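Local atomic coordinates of peptide ABC transporter, peptide-binding protein (Thermus thermophilus, PDB entry 2D5W), a protein that binds oligopeptides, here a pentapeptide, and probably delivers them to an ABC transporter for uptake into the cell. Residues A[13-21]-A[217-225]; A[250-258]-A[411-419]. All coordinates share one frame; numbering follows the deposited sequence.

Interaction 1. Residues A[13-21]-A[217-225]; sequences SQEPRVLAG and RWVPGNSIE
Glu15 OE2 accepts two hydrogen bonds from the 217-225 hairpin. One comes from Trp218 NE1 at 2.8 Å on the anti lone pair, with the acceptor in the indole plane, the other from Gly221 N, also 2.8 Å from OE2, on the syn lone pair. Both bonds are nearly straight. The extended side chain, CG anti to the backbone N (chi1 -175°), carries the carboxylate across to the turn, its plane 50° from that of the ring. Further along the same edge, near the ring plane, Trp218 CZ2 lies 3.2 Å from Pro16 O. Apolar contacts complete the join: Leu19 CB packs on Trp218 CZ3 at 3.7 Å, and Ile224 CD1, over one indole face, meets Leu19 CD2 tip to tip at 3.9 Å. A leucine in place of Trp218 would probably leave Glu15 OE2 with one donor fewer and open a gap beneath Ile224 and beside Leu19. Val219 O accepts from both Asn222 N and Ser223 N, a classic beta bulge where strands 213-219 and 223-228 turn back on each other. Around this join, Phe251 of strand 246-251 packs on Glu15, Pro16 and Ile224, helix 199-203 lies against Trp218 and Leu19, and helix 31-40 against Pro16 and Leu19.

Interaction 2. Residues A[250-258]-A[411-419]; sequences RFIQNTNSL and TTAGNVVRE
Thr255 and Gly414 join two helix starts through their backbones: Thr255 N donates to Gly414 O at 2.9 Å, and the neighbouring Asn254 CA makes a C-H...O contact with the same oxygen. Thr255 OG1 answers in the other direction, accepting from Val416 N at 3.1 Å, a first-turn amide of helix 416-431. With chi1 56° this hydroxyl sits between its own backbone N and carbonyl carbon, while CG2 is turned to Asn415 CA and ND2. A water bonded to Thr255 OG1 accepts from Val417 N, so the threonine serves two successive amides of that helix, one directly and one through water. Each helix also has an asparagine N-cap. Asn254 OD1 accepts from Ser257 N at 3.0 Å and weakly from Asn256 N; Asn415 OD1 takes a weak bond from Arg418 N. Between Thr412 and Asn415 the chain makes a type II beta turn, with Gly414 at phi 95°; a side chain there would also clash with Gln253 O. Glu419 OE2 accepts from Gly414 N, approached from above the carboxylate plane. Gln253 reaches out, extended, to put NE2 2.9 Å from Ala413 O; the N-H...O angle is 173°, yet the donor stands above the carbonyl plane. A second water lies within hydrogen-bonding distance of Ala413 O and Gln253 O. Arg418 donates through NH1 to Thr412 OG1, pairs with Glu304 and forms a salt bridge with the backbone of the bound peptide.

In the fold
Both segments of interaction 1 do not precede those of interaction 2 by much: residues 217-225 are followed by 250-258 one strand later, and the two centres lie 16 Å apart. They meet in the mixed five-stranded sheet where strands 223-228 and 246-251 are antiparallel neighbours: Asn222 O and Phe251 N, 3.0 Å apart, probably form a hydrogen bond, and Ser13 CB packs against Ile252 O. The first contact fastens the loop after strand 7-12 to the hairpin of strands 213-219 and 223-228. The second ties the exit from strand 246-251 to the start of helix 416-431, which follows strand 401-410 of another sheet. Gln14 NE2 bonds to the peptide backbone, so each pair of segments also reaches the bound ligand of this solute-binding protein.

Interaction 1. Residues A[13-21]-A[217-225]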
loop_
_atom_site.group_PDB
_atom_site.type_symbol
_atom_site.label_atom_id
_atom_site.label_comp_id
_atom_site.label_asym_id
_atom_site.label_seq_id
_atom_site.Cartn_x
_atom_site.Cartn_y
_atom_site.Cartn_z
ATOM N N SER A 13 -14.662 2.137 -1.926
ATOM C CA SER A 13 -14.790 2.296 -3.373
ATOM C C SER A 13 -13.917 1.329 -4.175
ATOM O O SER A 13 -13.888 1.389 -5.405
ATOM C CB SER A 13 -14.467 3.734 -3.778
ATOM O OG SER A 13 -13.141 4.076 -3.429
ATOM N N GLN A 14 -13.201 0.453 -3.474
ATOM C CA GLN A 14 -12.348 -0.543 -4.112
ATOM C C GLN A 14 -12.534 -1.850 -3.365
ATOM O O GLN A 14 -12.796 -1.848 -2.162
ATOM C CB GLN A 14 -10.886 -0.102 -4.070
ATOM C CG GLN A 14 -10.635 1.146 -4.899
ATOM C CD GLN A 14 -9.206 1.632 -4.842
ATOM O OE1 GLN A 14 -8.282 0.870 -4.555
ATOM N NE2 GLN A 14 -9.013 2.910 -5.131
ATOM N N GLU A 15 -12.401 -2.960 -4.078
ATOM C CA GLU A 15 -12.585 -4.282 -3.492
ATOM C C GLU A 15 -11.337 -5.146 -3.654
ATOM O O GLU A 15 -10.683 -5.110 -4.692
ATOM C CB GLU A 15 -13.774 -4.968 -4.169
ATOM C CG GLU A 15 -14.163 -6.314 -3.580
ATOM C CD GLU A 15 -15.447 -6.867 -4.180
ATOM O OE1 GLU A 15 -16.142 -6.119 -4.905
ATOM O OE2 GLU A 15 -15.774 -8.045 -3.919
ATOM N N PRO A 16 -10.985 -5.926 -2.621
ATOM C CA PRO A 16 -9.798 -6.781 -2.736
ATOM C C PRO A 16 -9.970 -7.781 -3.877
ATOM O O PRO A 16 -11.060 -8.316 -4.077
ATOM C CB PRO A 16 -9.748 -7.494 -1.387
ATOM C CG PRO A 16 -10.441 -6.547 -0.458
ATOM C CD PRO A 16 -11.593 -6.037 -1.283
ATOM N N ARG A 17 -8.903 -8.038 -4.625
ATOM C CA ARG A 17 -8.981 -9.012 -5.708
ATOM C C ARG A 17 -8.958 -10.421 -5.107
ATOM O O ARG A 17 -9.620 -11.329 -5.608
ATOM C CB ARG A 17 -7.816 -8.820 -6.677
ATOM C CG ARG A 17 -7.779 -9.819 -7.837
ATOM C CD ARG A 17 -9.112 -9.909 -8.581
ATOM N NE ARG A 17 -9.055 -10.820 -9.726
ATOM C CZ ARG A 17 -8.549 -10.505 -10.914
ATOM N NH1 ARG A 17 -8.538 -11.404 -11.891
ATOM N NH2 ARG A 17 -8.065 -9.290 -11.135
ATOM N N VAL A 18 -8.174 -10.585 -4.044
ATOM C CA VAL A 18 -8.056 -11.843 -3.304
ATOM C C VAL A 18 -8.010 -11.458 -1.829
ATOM O O VAL A 18 -7.803 -10.284 -1.502
ATOM C CB VAL A 18 -6.775 -12.646 -3.676
ATOM C CG1 VAL A 18 -6.870 -13.134 -5.110
ATOM C CG2 VAL A 18 -5.536 -11.794 -3.477
ATOM N N LEU A 19 -8.184 -12.433 -0.940
ATOM C CA LEU A 19 -8.215 -12.132 0.482
ATOM C C LEU A 19 -7.737 -13.280 1.362
ATOM O O LEU A 19 -7.877 -14.450 1.000
ATOM C CB LEU A 19 -9.653 -11.782 0.877
ATOM C CG LEU A 19 -9.964 -11.267 2.282
ATOM C CD1 LEU A 19 -9.514 -9.819 2.399
ATOM C CD2 LEU A 19 -11.463 -11.373 2.552
ATOM N N ALA A 20 -7.162 -12.921 2.507
ATOM C CA ALA A 20 -6.717 -13.869 3.529
ATOM C C ALA A 20 -5.544 -14.806 3.255
ATOM O O ALA A 20 -4.566 -14.795 4.002
ATOM C CB ALA A 20 -7.926 -14.687 4.003
ATOM N N GLY A 21 -5.649 -15.626 2.216
ATOM C CA GLY A 21 -4.589 -16.577 1.911
ATOM C C GLY A 21 -3.336 -16.016 1.263
ATOM O O GLY A 21 -2.281 -16.649 1.301
ATOM N N ARG A 217 -18.996 -14.407 4.886
ATOM C CA ARG A 217 -19.126 -14.632 3.449
ATOM C C ARG A 217 -18.622 -13.456 2.625
ATOM O O ARG A 217 -18.673 -12.301 3.060
ATOM C CB ARG A 217 -20.585 -14.911 3.071
ATOM C CG ARG A 217 -21.518 -13.732 3.276
ATOM C CD ARG A 217 -22.920 -14.038 2.765
ATOM N NE ARG A 217 -23.584 -15.082 3.538
ATOM C CZ ARG A 217 -24.019 -14.932 4.787
ATOM N NH1 ARG A 217 -24.611 -15.943 5.408
ATOM N NH2 ARG A 217 -23.869 -13.772 5.412
ATOM N N TRP A 218 -18.127 -13.767 1.432
ATOM C CA TRP A 218 -17.658 -12.755 0.496
ATOM C C TRP A 218 -18.595 -12.840 -0.710
ATOM O O TRP A 218 -18.679 -13.877 -1.369
ATOM C CB TRP A 218 -16.220 -13.048 0.059
ATOM C CG TRP A 218 -15.590 -12.021 -0.865
ATOM C CD1 TRP A 218 -16.168 -10.890 -1.382
ATOM C CD2 TRP A 218 -14.254 -12.053 -1.370
ATOM N NE1 TRP A 218 -15.265 -10.216 -2.176
ATOM C CE2 TRP A 218 -14.083 -10.909 -2.186
ATOM C CE3 TRP A 218 -13.180 -12.941 -1.213
ATOM C CZ2 TRP A 218 -12.880 -10.631 -2.842
ATOM C CZ3 TRP A 218 -11.986 -12.666 -1.865
ATOM C CH2 TRP A 218 -11.846 -11.518 -2.671
ATOM N N VAL A 219 -19.340 -11.768 -0.954
ATOM C CA VAL A 219 -20.245 -11.681 -2.100
ATOM C C VAL A 219 -19.408 -10.821 -3.043
ATOM O O VAL A 219 -19.470 -9.591 -3.000
ATOM C CB VAL A 219 -21.550 -10.953 -1.725
ATOM C CG1 VAL A 219 -22.516 -10.988 -2.899
ATOM C CG2 VAL A 219 -22.179 -11.603 -0.496
ATOM N N PRO A 220 -18.617 -11.460 -3.920
ATOM C CA PRO A 220 -17.770 -10.681 -4.825
ATOM C C PRO A 220 -18.468 -9.643 -5.674
ATOM O O PRO A 220 -19.464 -9.925 -6.338
ATOM C CB PRO A 220 -17.055 -11.753 -5.640
ATOM C CG PRO A 220 -18.061 -12.836 -5.726
ATOM C CD PRO A 220 -18.678 -12.873 -4.339
ATOM N N GLY A 221 -17.912 -8.435 -5.644
ATOM C CA GLY A 221 -18.473 -7.321 -6.379
ATOM C C GLY A 221 -19.470 -6.551 -5.536
ATOM O O GLY A 221 -19.929 -5.483 -5.940
ATOM N N ASN A 222 -19.790 -7.070 -4.354
ATOM C CA ASN A 222 -20.776 -6.427 -3.499
ATOM C C ASN A 222 -20.373 -6.185 -2.049
ATOM O O ASN A 222 -20.465 -5.060 -1.561
ATOM C CB ASN A 222 -22.075 -7.244 -3.536
ATOM C CG ASN A 222 -23.169 -6.649 -2.673
ATOM O OD1 ASN A 222 -23.125 -6.735 -1.447
ATOM N ND2 ASN A 222 -24.159 -6.037 -3.313
ATOM N N SER A 223 -19.910 -7.220 -1.355
ATOM C CA SER A 223 -19.585 -7.049 0.052
ATOM C C SER A 223 -18.776 -8.178 0.659
ATOM O O SER A 223 -18.686 -9.270 0.107
ATOM C CB SER A 223 -20.888 -6.937 0.845
ATOM O OG SER A 223 -21.667 -8.113 0.663
ATOM N N ILE A 224 -18.186 -7.885 1.813
ATOM C CA ILE A 224 -17.445 -8.866 2.597
ATOM C C ILE A 224 -18.062 -8.761 3.992
ATOM O O ILE A 224 -18.046 -7.694 4.617
ATOM C CB ILE A 224 -15.930 -8.565 2.638
ATOM C CG1 ILE A 224 -15.295 -8.992 1.308
ATOM C CG2 ILE A 224 -15.273 -9.302 3.807
ATOM C CD1 ILE A 224 -13.851 -8.573 1.137
ATOM N N GLU A 225 -18.641 -9.862 4.457
ATOM C CA GLU A 225 -19.295 -9.897 5.757
ATOM C C GLU A 225 -18.469 -10.706 6.739
ATOM O O GLU A 225 -18.055 -11.826 6.439
ATOM C CB GLU A 225 -20.687 -10.516 5.621
ATOM C CG GLU A 225 -21.517 -9.937 4.486
ATOM C CD GLU A 225 -22.897 -10.564 4.395
ATOM O OE1 GLU A 225 -23.582 -10.344 3.375
ATOM O OE2 GLU A 225 -23.297 -11.269 5.344
#

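Interaction 2. Residues A[250-258]-A[411-419]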
loop_
_atom_site.group_PDB
_atom_site.type_symbol
_atom_site.label_atom_id
_atom_site.label_comp_id
_atom_site.label_asym_id
_atom_site.label_seq_id
_atom_site.Cartn_x
_atom_site.Cartn_y
_atom_site.Cartn_z
ATOM N N ARG A 250 -19.097 -2.730 2.284
ATOM C CA ARG A 250 -19.923 -2.600 1.090
ATOM C C ARG A 250 -19.068 -1.897 0.048
ATOM O O ARG A 250 -18.473 -0.855 0.324
ATOM C CB ARG A 250 -21.174 -1.771 1.379
ATOM C CG ARG A 250 -22.280 -2.537 2.079
ATOM C CD ARG A 250 -23.504 -1.658 2.264
ATOM N NE ARG A 250 -23.978 -1.107 0.998
ATOM C CZ ARG A 250 -24.900 -0.153 0.897
ATOM N NH1 ARG A 250 -25.273 0.291 -0.296
ATOM N NH2 ARG A 250 -25.444 0.360 1.993
ATOM N N PHE A 251 -19.009 -2.474 -1.148
ATOM C CA PHE A 251 -18.199 -1.929 -2.227
ATOM C C PHE A 251 -19.016 -1.245 -3.307
ATOM O O PHE A 251 -19.911 -1.847 -3.900
ATOM C CB PHE A 251 -17.364 -3.050 -2.845
ATOM C CG PHE A 251 -16.523 -3.780 -1.843
ATOM C CD1 PHE A 251 -15.463 -3.136 -1.215
ATOM C CD2 PHE A 251 -16.824 -5.088 -1.478
ATOM C CE1 PHE A 251 -14.718 -3.778 -0.236
ATOM C CE2 PHE A 251 -16.079 -5.740 -0.494
ATOM C CZ PHE A 251 -15.026 -5.080 0.125
ATOM N N ILE A 252 -18.696 0.022 -3.549
ATOM C CA ILE A 252 -19.357 0.818 -4.580
ATOM C C ILE A 252 -18.213 1.485 -5.343
ATOM O O ILE A 252 -17.596 2.433 -4.857
ATOM C CB ILE A 252 -20.309 1.864 -3.954
ATOM C CG1 ILE A 252 -21.375 1.148 -3.113
ATOM C CG2 ILE A 252 -20.978 2.685 -5.055
ATOM C CD1 ILE A 252 -22.333 2.081 -2.390
ATOM N N GLN A 253 -17.933 0.969 -6.538
ATOM C CA GLN A 253 -16.816 1.430 -7.361
ATOM C C GLN A 253 -16.817 2.888 -7.794
ATOM O O GLN A 253 -15.763 3.532 -7.817
ATOM C CB GLN A 253 -16.689 0.546 -8.603
ATOM C CG GLN A 253 -15.374 0.727 -9.346
ATOM C CD GLN A 253 -15.331 -0.030 -10.656
ATOM O OE1 GLN A 253 -15.950 -1.084 -10.802
ATOM N NE2 GLN A 253 -14.581 0.498 -11.614
ATOM N N ASN A 254 -17.977 3.405 -8.171
ATOM C CA ASN A 254 -18.046 4.797 -8.582
ATOM C C ASN A 254 -18.088 5.627 -7.307
ATOM O O ASN A 254 -19.007 5.489 -6.499
ATOM C CB ASN A 254 -19.286 5.046 -9.437
ATOM C CG ASN A 254 -19.388 6.484 -9.889
ATOM O OD1 ASN A 254 -19.674 7.375 -9.091
ATOM N ND2 ASN A 254 -19.132 6.725 -11.170
ATOM N N THR A 255 -17.094 6.489 -7.120
ATOM C CA THR A 255 -17.034 7.276 -5.897
ATOM C C THR A 255 -18.205 8.229 -5.693
ATOM O O THR A 255 -18.546 8.538 -4.552
ATOM C CB THR A 255 -15.700 8.046 -5.773
ATOM O OG1 THR A 255 -15.503 8.860 -6.933
ATOM C CG2 THR A 255 -14.536 7.070 -5.627
ATOM N N ASN A 256 -18.829 8.701 -6.771
ATOM C CA ASN A 256 -19.987 9.574 -6.607
ATOM C C ASN A 256 -21.153 8.730 -6.094
ATOM O O ASN A 256 -21.918 9.173 -5.235
ATOM C CB ASN A 256 -20.367 10.260 -7.925
ATOM C CG ASN A 256 -21.647 11.068 -7.806
ATOM O OD1 ASN A 256 -22.719 10.619 -8.206
ATOM N ND2 ASN A 256 -21.541 12.257 -7.231
ATOM N N SER A 257 -21.296 7.516 -6.614
ATOM C CA SER A 257 -22.360 6.638 -6.150
ATOM C C SER A 257 -22.109 6.284 -4.681
ATOM O O SER A 257 -23.050 6.158 -3.898
ATOM C CB SER A 257 -22.421 5.374 -7.007
ATOM O OG SER A 257 -22.767 5.705 -8.342
ATOM N N LEU A 258 -20.844 6.127 -4.298
ATOM C CA LEU A 258 -20.532 5.818 -2.906
ATOM C C LEU A 258 -20.902 7.028 -2.050
ATOM O O LEU A 258 -21.463 6.881 -0.968
ATOM C CB LEU A 258 -19.049 5.478 -2.736
ATOM C CG LEU A 258 -18.587 5.210 -1.297
ATOM C CD1 LEU A 258 -19.389 4.081 -0.666
ATOM C CD2 LEU A 258 -17.109 4.868 -1.311
ATOM N N THR A 411 -5.737 4.460 -14.927
ATOM C CA THR A 411 -6.048 4.769 -13.542
ATOM C C THR A 411 -7.243 3.918 -13.141
ATOM O O THR A 411 -7.752 3.127 -13.942
ATOM C CB THR A 411 -6.314 6.277 -13.273
ATOM O OG1 THR A 411 -6.199 6.515 -11.861
ATOM C CG2 THR A 411 -7.702 6.702 -13.736
ATOM N N THR A 412 -7.665 4.062 -11.892
ATOM C CA THR A 412 -8.783 3.305 -11.350
ATOM C C THR A 412 -10.128 3.824 -11.844
ATOM O O THR A 412 -10.550 4.929 -11.483
ATOM C CB THR A 412 -8.783 3.368 -9.815
ATOM O OG1 THR A 412 -8.745 4.741 -9.406
ATOM C CG2 THR A 412 -7.577 2.647 -9.235
ATOM N N ALA A 413 -10.803 3.019 -12.656
ATOM C CA ALA A 413 -12.112 3.386 -13.182
ATOM C C ALA A 413 -13.080 3.597 -12.024
ATOM O O ALA A 413 -13.025 2.884 -11.021
ATOM C CB ALA A 413 -12.635 2.286 -14.104
ATOM N N GLY A 414 -13.952 4.590 -12.159
ATOM C CA GLY A 414 -14.927 4.862 -11.117
ATOM C C GLY A 414 -14.504 5.927 -10.127
ATOM O O GLY A 414 -15.350 6.511 -9.448
ATOM N N ASN A 415 -13.203 6.165 -10.008
ATOM C CA ASN A 415 -12.717 7.184 -9.090
ATOM C C ASN A 415 -12.872 8.489 -9.858
ATOM O O ASN A 415 -12.030 8.860 -10.680
ATOM C CB ASN A 415 -11.259 6.921 -8.724
ATOM C CG ASN A 415 -10.785 7.800 -7.598
ATOM O OD1 ASN A 415 -10.528 8.987 -7.790
ATOM N ND2 ASN A 415 -10.684 7.228 -6.402
ATOM N N VAL A 416 -13.968 9.185 -9.579
ATOM C CA VAL A 416 -14.298 10.397 -10.302
ATOM C C VAL A 416 -13.256 11.503 -10.318
ATOM O O VAL A 416 -13.019 12.096 -11.371
ATOM C CB VAL A 416 -15.663 10.948 -9.830
ATOM C CG1 VAL A 416 -16.015 12.216 -10.600
ATOM C CG2 VAL A 416 -16.740 9.890 -10.052
ATOM N N VAL A 417 -12.608 11.779 -9.193
ATOM C CA VAL A 417 -11.622 12.849 -9.214
ATOM C C VAL A 417 -10.456 12.498 -10.146
ATOM O O VAL A 417 -9.884 13.381 -10.790
ATOM C CB VAL A 417 -11.117 13.205 -7.785
ATOM C CG1 VAL A 417 -10.101 12.189 -7.296
ATOM C CG2 VAL A 417 -10.539 14.617 -7.784
ATOM N N ARG A 418 -10.111 11.216 -10.243
ATOM C CA ARG A 418 -9.042 10.797 -11.143
ATOM C C ARG A 418 -9.498 10.866 -12.600
ATOM O O ARG A 418 -8.713 11.206 -13.486
ATOM C CB ARG A 418 -8.581 9.381 -10.796
ATOM C CG ARG A 418 -7.674 9.345 -9.587
ATOM C CD ARG A 418 -7.392 7.934 -9.140
ATOM N NE ARG A 418 -6.411 7.916 -8.063
ATOM C CZ ARG A 418 -6.151 6.856 -7.306
ATOM N NH1 ARG A 418 -6.804 5.717 -7.505
ATOM N NH2 ARG A 418 -5.240 6.942 -6.349
ATOM N N GLU A 419 -10.760 10.533 -12.855
ATOM C CA GLU A 419 -11.280 10.602 -14.213
ATOM C C GLU A 419 -11.285 12.071 -14.646
ATOM O O GLU A 419 -10.977 12.389 -15.796
ATOM C CB GLU A 419 -12.678 9.967 -14.263
ATOM C CG GLU A 419 -12.613 8.461 -13.972
ATOM C CD GLU A 419 -13.962 7.781 -13.814
ATOM O OE1 GLU A 419 -14.877 8.384 -13.218
ATOM O OE2 GLU A 419 -14.094 6.620 -14.264
HETATM O O HOH W 1 -13.002 3.078 -7.924
HETATM O O HOH W 2 -13.989 11.150 -6.608
#